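Local atomic coordinates of N-terminal acetyltransferase B complex subunit NAT3 (Candida albicans, PDB entry 5K04), a protein that probably acts as the catalytic GNAT-family subunit of the NatB complex, transferring acetyl groups from acetyl-CoA to the N-terminal amino groups of proteins. Residues F7-L12 against F27-Y32; Y44-T49 against S91-E96; L119-Y124 against D155-R160. All blocks are in the same frame, centred on the assembly; numbering follows the deposited sequence.

Overall arrangement
Contacts 1 and 2 are buried; contact 3 is only partly so, with Arg121 at its margin. Contact 1 joins the loop after the first strand to helix 29-38 by apolar side chains, away from the cofactor. Contact 2 sets strand 43-48 against helix 89-96 and adds a tyrosine hydroxyl bond to a helix carbonyl. Contact 3 lays helix 118-126 on strand 156-162 through a methionine. Lys45 of contact 2 forms a salt bridge to Asp11 of contact 1. Contacts 2 and 3 reach the same sheet, both touch coenzyme A and adjoin where Cys94 packs on Tyr124, whereas contacts 1 and 3 lie on opposite sides of the chain's centre.

Contact 1 (F7-L12 against F27-Y32); sequences FQMEDL and FNVSFY
Leu12 and Tyr32 share one choice of first torsion, each with CG anti to its own carbonyl carbon (chi1 -75° and -70°), and this brings the leucine methyls onto the tyrosine ring. Leu12 CD2 sits almost squarely over one face, 3.8 Å from the centroid of the Tyr32 ring and only 12° off its normal, a clear CH-pi contact. The second branch reaches the rim nearer the backbone, with Leu12 CD1 3.7 Å from Tyr32 CD2. The methyl CD2 also lies in the plane of the Phe7 ring at its edge, so one methyl serves a ring face and a ring edge.

Met9 closes the other end. Its chain bends at the second torsion and runs roughly at right angles to Tyr32, and the terminal methyl does the touching: Met9 CE is 3.8 Å from Tyr32 CB and 3.6 Å from Val29 O. Val29 adds a looser apolar touch, its CG1 lying 4.2 Å from Met9 CE.

The tyrosine is held from its far end as well. Its hydroxyl takes a nearly straight bond from the backbone, Phe27 N to Tyr32 OH at 3.1 Å, which ties the loop before the helix to a side chain one turn into it and limits how far the ring can shift under Leu12. On the opposite segment Asp11 fixes the turn that presents Met9 and Leu12, accepting from Gln8 N at OD2 over 2.9 Å.

Tyr57 and Met59 of strand 53-65 pack on Tyr32 too, while Glu10 forms a salt bridge to Arg501 of the partner chain. The contact thus belongs to the helical connection between the first two strands of the GNAT fold, here lodged between the central sheet and the other subunit of the NatB complex.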
loop_
_atom_site.group_PDB
_atom_site.type_symbol
_atom_site.label_atom_id
_atom_site.label_comp_id
_atom_site.label_asym_id
_atom_site.label_seq_id
_atom_site.Cartn_x
_atom_site.Cartn_y
_atom_site.Cartn_z
ATOM N N PHE B 7 2.894 14.178 7.979
ATOM C CA PHE B 7 2.839 13.051 7.079
ATOM C C PHE B 7 3.608 11.883 7.683
ATOM O O PHE B 7 4.653 12.062 8.324
ATOM C CB PHE B 7 3.415 13.461 5.726
ATOM C CG PHE B 7 3.173 12.478 4.631
ATOM C CD1 PHE B 7 4.059 11.439 4.414
ATOM C CD2 PHE B 7 2.077 12.613 3.781
ATOM C CE1 PHE B 7 3.864 10.534 3.375
ATOM C CE2 PHE B 7 1.878 11.711 2.745
ATOM C CZ PHE B 7 2.772 10.661 2.546
ATOM N N GLN B 8 3.063 10.687 7.500
ATOM C CA GLN B 8 3.694 9.457 7.933
ATOM C C GLN B 8 3.715 8.495 6.755
ATOM O O GLN B 8 2.827 8.518 5.900
ATOM C CB GLN B 8 2.956 8.820 9.136
ATOM C CG GLN B 8 2.829 9.726 10.366
ATOM C CD GLN B 8 4.113 9.791 11.193
ATOM O OE1 GLN B 8 5.047 9.011 10.978
ATOM N NE2 GLN B 8 4.155 10.719 12.155
ATOM N N MET B 9 4.742 7.641 6.747
ATOM C CA MET B 9 4.991 6.705 5.658
ATOM C C MET B 9 3.751 5.920 5.245
ATOM O O MET B 9 3.520 5.691 4.052
ATOM C CB MET B 9 6.098 5.740 6.087
ATOM C CG MET B 9 7.078 5.474 4.996
ATOM S SD MET B 9 7.473 6.967 4.160
ATOM C CE MET B 9 8.208 6.203 2.829
ATOM N N GLU B 10 2.961 5.453 6.221
ATOM C CA GLU B 10 1.823 4.600 5.884
ATOM C C GLU B 10 0.705 5.353 5.173
ATOM O O GLU B 10 -0.147 4.707 4.544
ATOM C CB GLU B 10 1.290 3.910 7.135
ATOM C CG GLU B 10 2.136 2.722 7.566
ATOM C CD GLU B 10 1.796 2.269 8.963
ATOM O OE1 GLU B 10 2.136 3.021 9.899
ATOM O OE2 GLU B 10 1.175 1.185 9.130
ATOM N N ASP B 11 0.708 6.696 5.227
ATOM C CA ASP B 11 -0.194 7.493 4.396
ATOM C C ASP B 11 -0.052 7.132 2.922
ATOM O O ASP B 11 -0.993 7.310 2.141
ATOM C CB ASP B 11 0.076 9.001 4.573
ATOM C CG ASP B 11 -0.398 9.555 5.923
ATOM O OD1 ASP B 11 -1.515 9.193 6.378
ATOM O OD2 ASP B 11 0.343 10.367 6.530
ATOM N N LEU B 12 1.127 6.650 2.515
ATOM C CA LEU B 12 1.327 6.274 1.115
ATOM C C LEU B 12 0.317 5.230 0.649
ATOM O O LEU B 12 0.017 5.142 -0.546
ATOM C CB LEU B 12 2.743 5.741 0.912
ATOM C CG LEU B 12 3.824 6.821 0.899
ATOM C CD1 LEU B 12 5.212 6.219 0.702
ATOM C CD2 LEU B 12 3.514 7.836 -0.182
ATOM N N PHE B 27 6.472 8.723 -6.196
ATOM C CA PHE B 27 7.911 8.552 -6.113
ATOM C C PHE B 27 8.264 7.208 -5.485
ATOM O O PHE B 27 7.412 6.477 -4.967
ATOM C CB PHE B 27 8.544 9.693 -5.302
ATOM C CG PHE B 27 8.263 11.066 -5.854
ATOM C CD1 PHE B 27 8.740 11.441 -7.105
ATOM C CD2 PHE B 27 7.536 11.983 -5.116
ATOM C CE1 PHE B 27 8.484 12.706 -7.623
ATOM C CE2 PHE B 27 7.262 13.245 -5.626
ATOM C CZ PHE B 27 7.744 13.613 -6.877
ATOM N N ASN B 28 9.557 6.895 -5.536
ATOM C CA ASN B 28 10.089 5.761 -4.800
ATOM C C ASN B 28 9.882 5.950 -3.302
ATOM O O ASN B 28 9.871 7.072 -2.777
ATOM C CB ASN B 28 11.584 5.584 -5.093
ATOM C CG ASN B 28 11.849 5.027 -6.481
ATOM O OD1 ASN B 28 11.256 5.467 -7.462
ATOM N ND2 ASN B 28 12.751 4.046 -6.565
ATOM N N VAL B 29 9.720 4.818 -2.621
ATOM C CA VAL B 29 9.766 4.758 -1.160
ATOM C C VAL B 29 10.930 5.582 -0.606
ATOM O O VAL B 29 10.776 6.332 0.369
ATOM C CB VAL B 29 9.838 3.283 -0.731
ATOM C CG1 VAL B 29 10.194 3.113 0.747
ATOM C CG2 VAL B 29 8.521 2.595 -1.073
ATOM N N SER B 30 12.103 5.476 -1.239
ATOM C CA SER B 30 13.301 6.114 -0.701
ATOM C C SER B 30 13.212 7.635 -0.753
ATOM O O SER B 30 13.774 8.322 0.106
ATOM C CB SER B 30 14.525 5.639 -1.472
ATOM O OG SER B 30 14.436 6.052 -2.828
ATOM N N PHE B 31 12.527 8.172 -1.754
ATOM C CA PHE B 31 12.411 9.617 -1.905
ATOM C C PHE B 31 11.493 10.208 -0.830
ATOM O O PHE B 31 11.845 11.187 -0.163
ATOM C CB PHE B 31 11.900 9.911 -3.318
ATOM C CG PHE B 31 11.915 11.356 -3.699
ATOM C CD1 PHE B 31 13.113 11.991 -4.014
ATOM C CD2 PHE B 31 10.726 12.074 -3.804
ATOM C CE1 PHE B 31 13.134 13.334 -4.396
ATOM C CE2 PHE B 31 10.735 13.420 -4.191
ATOM C CZ PHE B 31 11.942 14.051 -4.488
ATOM N N TYR B 32 10.307 9.620 -0.659
ATOM C CA TYR B 32 9.414 10.015 0.428
ATOM C C TYR B 32 10.096 9.910 1.779
ATOM O O TYR B 32 10.015 10.829 2.602
ATOM C CB TYR B 32 8.173 9.138 0.427
ATOM C CG TYR B 32 7.277 9.403 -0.729
ATOM C CD1 TYR B 32 6.696 10.657 -0.902
ATOM C CD2 TYR B 32 7.010 8.401 -1.661
ATOM C CE1 TYR B 32 5.863 10.901 -1.967
ATOM C CE2 TYR B 32 6.190 8.631 -2.720
ATOM C CZ TYR B 32 5.608 9.870 -2.876
ATOM O OH TYR B 32 4.780 10.061 -3.951
#

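Contact 2 (Y44-T49 against S91-E96). With COA (coenzyme A), chain D.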
loop_
_atom_site.group_PDB
_atom_site.type_symbol
_atom_site.label_atom_id
_atom_site.label_comp_id
_atom_site.label_asym_id
_atom_site.label_seq_id
_atom_site.Cartn_x
_atom_site.Cartn_y
_atom_site.Cartn_z
ATOM N N TYR B 44 3.916 17.569 5.270
ATOM C CA TYR B 44 2.663 17.552 5.999
ATOM C C TYR B 44 1.516 17.444 5.007
ATOM O O TYR B 44 1.653 17.723 3.811
ATOM C CB TYR B 44 2.486 18.797 6.884
ATOM C CG TYR B 44 2.784 20.093 6.173
ATOM C CD1 TYR B 44 1.792 20.778 5.475
ATOM C CD2 TYR B 44 4.054 20.640 6.201
ATOM C CE1 TYR B 44 2.072 21.996 4.825
ATOM C CE2 TYR B 44 4.349 21.847 5.547
ATOM C CZ TYR B 44 3.359 22.513 4.864
ATOM O OH TYR B 44 3.664 23.684 4.211
ATOM N N LYS B 45 0.374 17.046 5.544
ATOM C CA LYS B 45 -0.794 16.736 4.756
ATOM C C LYS B 45 -1.978 17.546 5.261
ATOM O O LYS B 45 -2.057 17.925 6.439
ATOM C CB LYS B 45 -1.126 15.239 4.818
ATOM C CG LYS B 45 -1.425 14.722 6.237
ATOM C CD LYS B 45 -1.989 13.303 6.202
ATOM C CE LYS B 45 -2.293 12.766 7.593
ATOM N NZ LYS B 45 -2.739 11.335 7.478
ATOM N N SER B 46 -2.886 17.824 4.338
ATOM C CA SER B 46 -4.182 18.369 4.684
ATOM C C SER B 46 -5.154 17.214 4.833
ATOM O O SER B 46 -5.006 16.167 4.197
ATOM C CB SER B 46 -4.679 19.362 3.626
ATOM O OG SER B 46 -4.752 18.773 2.330
ATOM N N VAL B 47 -6.158 17.427 5.680
ATOM C CA VAL B 47 -7.091 16.394 6.113
ATOM C C VAL B 47 -8.451 17.055 6.301
ATOM O O VAL B 47 -8.538 18.222 6.695
ATOM C CB VAL B 47 -6.529 15.722 7.391
ATOM C CG1 VAL B 47 -7.587 15.321 8.330
ATOM C CG2 VAL B 47 -5.596 14.538 7.031
ATOM N N GLU B 48 -9.510 16.319 5.986
ATOM C CA GLU B 48 -10.851 16.879 5.973
ATOM C C GLU B 48 -11.811 16.072 6.839
ATOM O O GLU B 48 -11.708 14.849 6.958
ATOM C CB GLU B 48 -11.437 16.953 4.546
ATOM C CG GLU B 48 -10.577 17.651 3.537
ATOM C CD GLU B 48 -10.319 19.114 3.876
ATOM O OE1 GLU B 48 -9.237 19.617 3.490
ATOM O OE2 GLU B 48 -11.196 19.750 4.494
ATOM N N THR B 49 -12.749 16.793 7.430
ATOM C CA THR B 49 -13.961 16.197 7.960
ATOM C C THR B 49 -15.116 15.730 7.086
ATOM O O THR B 49 -15.489 16.422 6.131
ATOM C CB THR B 49 -14.880 17.294 8.472
ATOM O OG1 THR B 49 -15.122 18.222 7.400
ATOM C CG2 THR B 49 -14.211 18.020 9.605
ATOM N N SER B 91 -2.922 26.870 -1.946
ATOM C CA SER B 91 -2.348 28.113 -1.445
ATOM C C SER B 91 -2.079 28.038 0.061
ATOM O O SER B 91 -1.069 28.567 0.543
ATOM C CB SER B 91 -3.278 29.275 -1.795
ATOM O OG SER B 91 -3.481 29.353 -3.194
ATOM N N LYS B 92 -2.954 27.361 0.816
ATOM C CA LYS B 92 -2.752 27.238 2.259
ATOM C C LYS B 92 -1.541 26.368 2.585
ATOM O O LYS B 92 -0.742 26.713 3.463
ATOM C CB LYS B 92 -4.009 26.673 2.931
ATOM C CG LYS B 92 -3.721 25.807 4.175
ATOM C CD LYS B 92 -4.983 25.373 4.939
ATOM C CE LYS B 92 -5.220 26.262 6.156
ATOM N NZ LYS B 92 -4.110 26.156 7.180
ATOM N N LEU B 93 -1.398 25.235 1.890
ATOM C CA LEU B 93 -0.248 24.352 2.087
ATOM C C LEU B 93 1.073 25.073 1.811
ATOM O O LEU B 93 2.054 24.893 2.548
ATOM C CB LEU B 93 -0.381 23.126 1.181
ATOM C CG LEU B 93 -1.470 22.122 1.571
ATOM C CD1 LEU B 93 -1.753 21.175 0.423
ATOM C CD2 LEU B 93 -1.062 21.339 2.812
ATOM N N CYS B 94 1.111 25.894 0.754
ATOM C CA CYS B 94 2.314 26.663 0.447
ATOM C C CYS B 94 2.558 27.754 1.497
ATOM O O CYS B 94 3.698 27.967 1.932
ATOM C CB CYS B 94 2.210 27.248 -0.977
ATOM S SG CYS B 94 2.109 26.087 -2.324
ATOM N N LEU B 95 1.488 28.419 1.955
ATOM C CA LEU B 95 1.626 29.497 2.934
ATOM C C LEU B 95 2.006 28.987 4.332
ATOM O O LEU B 95 2.683 29.694 5.083
ATOM C CB LEU B 95 0.329 30.288 2.992
ATOM C CG LEU B 95 0.080 31.271 1.853
ATOM C CD1 LEU B 95 -1.211 32.048 2.122
ATOM C CD2 LEU B 95 1.263 32.226 1.696
ATOM N N GLU B 96 1.593 27.768 4.688
ATOM C CA GLU B 96 1.948 27.179 5.981
ATOM C C GLU B 96 3.464 27.014 6.154
ATOM O O GLU B 96 3.960 27.011 7.286
ATOM C CB GLU B 96 1.240 25.826 6.127
ATOM C CG GLU B 96 1.746 24.912 7.256
ATOM C CD GLU B 96 1.466 25.429 8.667
ATOM O OE1 GLU B 96 2.001 24.825 9.627
ATOM O OE2 GLU B 96 0.712 26.418 8.828
HETATM N N1A COA D . -7.897 26.257 -13.682
HETATM C C2A COA D . -7.728 27.731 -13.876
HETATM N N3A COA D . -7.008 28.318 -12.671
HETATM C C4A COA D . -6.607 27.613 -11.435
HETATM C C5A COA D . -6.917 26.043 -11.242
HETATM C C6A COA D . -7.560 25.351 -12.509
HETATM N N6A COA D . -7.804 23.951 -12.610
HETATM N N7A COA D . -6.261 25.490 -9.947
HETATM C C8A COA D . -5.436 26.591 -9.189
HETATM N N9A COA D . -5.704 27.812 -10.247
HETATM C C1B COA D . -4.848 29.171 -9.995
HETATM C C2B COA D . -5.641 30.511 -10.112
HETATM O O2B COA D . -5.480 31.524 -11.107
HETATM C C3B COA D . -5.864 30.599 -8.619
HETATM O O3B COA D . -6.617 31.504 -7.805
HETATM P P3B COA D . -8.149 31.933 -7.431
HETATM O O7A COA D . -8.330 31.597 -5.961
HETATM O O8A COA D . -8.164 33.454 -7.626
HETATM O O9A COA D . -9.050 31.142 -8.350
HETATM C C4B COA D . -4.701 29.689 -7.946
HETATM O O4B COA D . -3.878 28.920 -8.915
HETATM C C5B COA D . -4.864 29.198 -6.457
HETATM O O5B COA D . -5.779 28.169 -6.066
HETATM P P1A COA D . -6.058 27.062 -4.923
HETATM O O1A COA D . -5.105 27.324 -3.817
HETATM O O2A COA D . -7.509 27.120 -4.553
HETATM O O3A COA D . -5.748 25.706 -5.642
HETATM P P2A COA D . -6.047 24.126 -5.532
HETATM O O4A COA D . -7.238 23.842 -6.400
HETATM O O5A COA D . -6.109 23.741 -4.136
HETATM O O6A COA D . -4.751 23.540 -6.281
HETATM C CBP COA D . -3.031 22.557 -8.057
HETATM C CCP COA D . -3.890 23.835 -7.389
HETATM C CDP COA D . -2.169 23.068 -9.408
HETATM C CEP COA D . -2.005 21.886 -6.889
HETATM C CAP COA D . -4.179 21.345 -8.539
HETATM O OAP COA D . -5.377 21.795 -9.128
HETATM C C9P COA D . -3.528 19.886 -8.758
HETATM O O9P COA D . -3.125 19.417 -9.968
HETATM N N8P COA D . -2.826 19.295 -7.544
HETATM C C7P COA D . -1.455 18.525 -7.652
HETATM C C6P COA D . -0.779 18.440 -9.070
HETATM C C5P COA D . -0.069 19.702 -9.843
HETATM O O5P COA D . -0.427 20.117 -11.063
HETATM N N4P COA D . 0.939 20.446 -9.058
HETATM C C3P COA D . 1.324 21.647 -8.350
HETATM C C2P COA D . 1.260 23.116 -8.730
HETATM S S1P COA D . 2.272 23.861 -9.973
#
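Tyr44 OH donates to Leu93 O over 2.6 Å, a short bond from a strand side chain to a helix carbonyl. The hydroxyl approaches in the carbonyl plane, with a C=O...donor angle of 159°, and the carbonyl oxygen in turn lies at the edge of the phenol ring. Tyr44 gets there by placing CG between its backbone N and carbonyl carbon (chi1 48°), which sends the ring from the strand toward the helix. Along the way it slides past Leu93, running the opposite way: Leu93 CD2 packs 3.8 Å from Tyr44 CE1. The same methyl reaches the next inward-facing strand residue, with Ser46 CB 4.2 Å from Leu93 CD2.

This is a GNAT sheet carrying helix 89-96, the strand and helix segments packed at an oblique angle with their axes 9.8 Å apart at closest approach. The alternation of the strand matters here: Tyr44 and Ser46 turn toward the helix, while Lys45 between them points away. Ser46 OG finds its polar partner in Ser55 OG of the adjoining strand.

Glu96, one helical turn beyond Leu93, uses its aliphatic part. Its CG lies 3.8 Å from Tyr44 CZ in an oblique approach, and a bend at chi2 carries the carboxylate on to Asn99, its plane 86° from that of the phenol ring.

At the other end of the segment the helix meets coenzyme A. Oxygen O1A of its pyrophosphate accepts twice from one residue, from Ser91 N at 2.9 Å and from Ser91 OG at 2.7 Å. The backbone nitrogens of Gly88 and Ala90 bind the cofactor as well, in the phosphate-binding loop of the R-x-x-G-x-A type known from GNAT enzymes, where the positive end of the helix dipole would probably help to hold the charge.

Contact 3 (L119-Y124 against D155-R160); sequences LGRILY and DAFDMR. With COA (coenzyme A), chain D.
Helix 118-126 walls one side of the coenzyme A pocket, and its other side rests on strand 156-162 through Met159. The methionine bends at its last torsion (chi3 71°), which turns CE against the helix, 3.6 Å from Arg121 O; Arg121 CG and Tyr124 CB border the same methyl. Its sulfur makes an oblique Met-aromatic contact, with Met159 SD 5.5 Å from the centroid of the Tyr124 ring.

The helix is the connection of a beta-alpha-beta crossover between strands 108-114 and 130-135. Strand 156-162 is inserted between these two and antiparallel to them, so it runs nearly parallel to the helix, 11° apart. Leu111 of strand 108-114 touches both Met159 and Tyr124, so the two side chains share one floor.

Nearer the margin, extended Arg121 crosses Phe157 obliquely, its NH1 3.7 Å from Phe157 CE2 with the guanidinium and ring planes 65° apart. Its NE is engaged by Glu125 in a salt bridge one turn along the helix.

Tyr124 starts toward the strand but its ring leads off to the cofactor, where Tyr124 CE2 lies 3.8 Å from S1P of coenzyme A. Gly120 CA comes equally close to S1P, so the helix backbone itself borders the sulfur.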
loop_
_atom_site.group_PDB
_atom_site.type_symbol
_atom_site.label_atom_id
_atom_site.label_comp_id
_atom_site.label_asym_id
_atom_site.label_seq_id
_atom_site.Cartn_x
_atom_site.Cartn_y
_atom_site.Cartn_z
ATOM N N LEU B 119 -0.862 28.018 -15.409
ATOM C CA LEU B 119 -1.670 27.855 -14.207
ATOM C C LEU B 119 -0.820 27.952 -12.945
ATOM O O LEU B 119 -1.139 28.698 -12.013
ATOM C CB LEU B 119 -2.355 26.494 -14.266
ATOM C CG LEU B 119 -3.436 26.330 -13.235
ATOM C CD1 LEU B 119 -4.372 27.453 -13.560
ATOM C CD2 LEU B 119 -4.091 24.978 -13.369
ATOM N N GLY B 120 0.251 27.162 -12.888
ATOM C CA GLY B 120 1.028 27.083 -11.666
ATOM C C GLY B 120 1.735 28.385 -11.365
ATOM O O GLY B 120 1.852 28.783 -10.204
ATOM N N ARG B 121 2.188 29.078 -12.410
ATOM C CA ARG B 121 2.911 30.329 -12.218
ATOM C C ARG B 121 2.016 31.367 -11.565
ATOM O O ARG B 121 2.408 32.032 -10.599
ATOM C CB ARG B 121 3.433 30.817 -13.566
ATOM C CG ARG B 121 4.023 32.203 -13.577
ATOM C CD ARG B 121 4.426 32.589 -14.997
ATOM N NE ARG B 121 5.068 33.898 -15.032
ATOM C CZ ARG B 121 5.636 34.424 -16.113
ATOM N NH1 ARG B 121 5.633 33.751 -17.256
ATOM N NH2 ARG B 121 6.202 35.624 -16.051
ATOM N N ILE B 122 0.784 31.477 -12.059
ATOM C CA ILE B 122 -0.177 32.441 -11.530
ATOM C C ILE B 122 -0.522 32.113 -10.084
ATOM O O ILE B 122 -0.606 33.002 -9.226
ATOM C CB ILE B 122 -1.423 32.466 -12.440
ATOM C CG1 ILE B 122 -1.074 33.134 -13.783
ATOM C CG2 ILE B 122 -2.617 33.154 -11.749
ATOM C CD1 ILE B 122 -2.140 32.996 -14.863
ATOM N N LEU B 123 -0.748 30.830 -9.803
ATOM C CA LEU B 123 -0.957 30.363 -8.441
ATOM C C LEU B 123 0.135 30.884 -7.518
ATOM O O LEU B 123 -0.144 31.528 -6.500
ATOM C CB LEU B 123 -1.015 28.830 -8.436
ATOM C CG LEU B 123 -0.973 28.003 -7.150
ATOM C CD1 LEU B 123 -1.815 28.605 -6.082
ATOM C CD2 LEU B 123 -1.499 26.615 -7.417
ATOM N N TYR B 124 1.394 30.621 -7.870
ATOM C CA TYR B 124 2.497 31.083 -7.039
ATOM C C TYR B 124 2.666 32.600 -7.099
ATOM O O TYR B 124 3.062 33.215 -6.100
ATOM C CB TYR B 124 3.778 30.369 -7.450
ATOM C CG TYR B 124 3.751 28.884 -7.146
ATOM C CD1 TYR B 124 3.668 28.423 -5.835
ATOM C CD2 TYR B 124 3.823 27.944 -8.164
ATOM C CE1 TYR B 124 3.657 27.064 -5.556
ATOM C CE2 TYR B 124 3.802 26.584 -7.895
ATOM C CZ TYR B 124 3.721 26.150 -6.591
ATOM O OH TYR B 124 3.708 24.804 -6.319
ATOM N N ASP B 155 11.737 23.078 -20.191
ATOM C CA ASP B 155 12.295 24.152 -19.384
ATOM C C ASP B 155 11.365 24.499 -18.227
ATOM O O ASP B 155 10.147 24.295 -18.287
ATOM C CB ASP B 155 12.533 25.401 -20.239
ATOM C CG ASP B 155 13.643 25.217 -21.259
ATOM O OD1 ASP B 155 14.071 24.060 -21.491
ATOM O OD2 ASP B 155 14.083 26.244 -21.823
ATOM N N ALA B 156 11.947 25.049 -17.169
ATOM C CA ALA B 156 11.178 25.468 -16.013
ATOM C C ALA B 156 11.529 26.899 -15.629
ATOM O O ALA B 156 12.571 27.445 -16.010
ATOM C CB ALA B 156 11.407 24.542 -14.820
ATOM N N PHE B 157 10.615 27.504 -14.880
ATOM C CA PHE B 157 10.874 28.751 -14.182
ATOM C C PHE B 157 11.171 28.424 -12.723
ATOM O O PHE B 157 10.347 27.799 -12.047
ATOM C CB PHE B 157 9.676 29.695 -14.282
ATOM C CG PHE B 157 9.473 30.283 -15.639
ATOM C CD1 PHE B 157 10.535 30.819 -16.340
ATOM C CD2 PHE B 157 8.206 30.314 -16.215
ATOM C CE1 PHE B 157 10.349 31.377 -17.596
ATOM C CE2 PHE B 157 8.015 30.872 -17.479
ATOM C CZ PHE B 157 9.087 31.405 -18.169
ATOM N N ASP B 158 12.352 28.815 -12.256
ATOM C CA ASP B 158 12.575 28.946 -10.825
ATOM C C ASP B 158 11.893 30.217 -10.356
ATOM O O ASP B 158 12.200 31.308 -10.849
ATOM C CB ASP B 158 14.063 29.000 -10.497
ATOM C CG ASP B 158 14.329 29.082 -9.001
ATOM O OD1 ASP B 158 14.180 28.044 -8.325
ATOM O OD2 ASP B 158 14.673 30.175 -8.500
ATOM N N MET B 159 10.950 30.068 -9.427
ATOM C CA MET B 159 10.203 31.170 -8.844
ATOM C C MET B 159 10.606 31.306 -7.385
ATOM O O MET B 159 10.769 30.306 -6.679
ATOM C CB MET B 159 8.688 30.936 -8.959
ATOM C CG MET B 159 8.201 30.727 -10.400
ATOM S SD MET B 159 6.451 30.510 -10.563
ATOM C CE MET B 159 5.982 32.161 -10.212
ATOM N N ARG B 160 10.764 32.546 -6.933
ATOM C CA ARG B 160 11.216 32.811 -5.582
ATOM C C ARG B 160 10.270 33.756 -4.858
ATOM O O ARG B 160 9.640 34.626 -5.466
ATOM C CB ARG B 160 12.604 33.413 -5.582
ATOM C CG ARG B 160 13.681 32.473 -5.991
ATOM C CD ARG B 160 14.986 33.226 -5.972
ATOM N NE ARG B 160 16.131 32.352 -6.179
ATOM C CZ ARG B 160 17.378 32.700 -5.875
ATOM N NH1 ARG B 160 17.623 33.891 -5.349
ATOM N NH2 ARG B 160 18.373 31.856 -6.094
HETATM N N1A COA D . -7.897 26.257 -13.682
HETATM C C2A COA D . -7.728 27.731 -13.876
HETATM N N3A COA D . -7.008 28.318 -12.671
HETATM C C4A COA D . -6.607 27.613 -11.435
HETATM C C5A COA D . -6.917 26.043 -11.242
HETATM C C6A COA D . -7.560 25.351 -12.509
HETATM N N6A COA D . -7.804 23.951 -12.610
HETATM N N7A COA D . -6.261 25.490 -9.947
HETATM C C8A COA D . -5.436 26.591 -9.189
HETATM N N9A COA D . -5.704 27.812 -10.247
HETATM C C1B COA D . -4.848 29.171 -9.995
HETATM C C2B COA D . -5.641 30.511 -10.112
HETATM O O2B COA D . -5.480 31.524 -11.107
HETATM C C3B COA D . -5.864 30.599 -8.619
HETATM O O3B COA D . -6.617 31.504 -7.805
HETATM P P3B COA D . -8.149 31.933 -7.431
HETATM O O7A COA D . -8.330 31.597 -5.961
HETATM O O8A COA D . -8.164 33.454 -7.626
HETATM O O9A COA D . -9.050 31.142 -8.350
HETATM C C4B COA D . -4.701 29.689 -7.946
HETATM O O4B COA D . -3.878 28.920 -8.915
HETATM C C5B COA D . -4.864 29.198 -6.457
HETATM O O5B COA D . -5.779 28.169 -6.066
HETATM P P1A COA D . -6.058 27.062 -4.923
HETATM O O1A COA D . -5.105 27.324 -3.817
HETATM O O2A COA D . -7.509 27.120 -4.553
HETATM O O3A COA D . -5.748 25.706 -5.642
HETATM P P2A COA D . -6.047 24.126 -5.532
HETATM O O4A COA D . -7.238 23.842 -6.400
HETATM O O5A COA D . -6.109 23.741 -4.136
HETATM O O6A COA D . -4.751 23.540 -6.281
HETATM C CBP COA D . -3.031 22.557 -8.057
HETATM C CCP COA D . -3.890 23.835 -7.389
HETATM C CDP COA D . -2.169 23.068 -9.408
HETATM C CEP COA D . -2.005 21.886 -6.889
HETATM C CAP COA D . -4.179 21.345 -8.539
HETATM O OAP COA D . -5.377 21.795 -9.128
HETATM C C9P COA D . -3.528 19.886 -8.758
HETATM O O9P COA D . -3.125 19.417 -9.968
HETATM N N8P COA D . -2.826 19.295 -7.544
HETATM C C7P COA D . -1.455 18.525 -7.652
HETATM C C6P COA D . -0.779 18.440 -9.070
HETATM C C5P COA D . -0.069 19.702 -9.843
HETATM O O5P COA D . -0.427 20.117 -11.063
HETATM N N4P COA D . 0.939 20.446 -9.058
HETATM C C3P COA D . 1.324 21.647 -8.350
HETATM C C2P COA D . 1.260 23.116 -8.730
HETATM S S1P COA D . 2.272 23.861 -9.973
#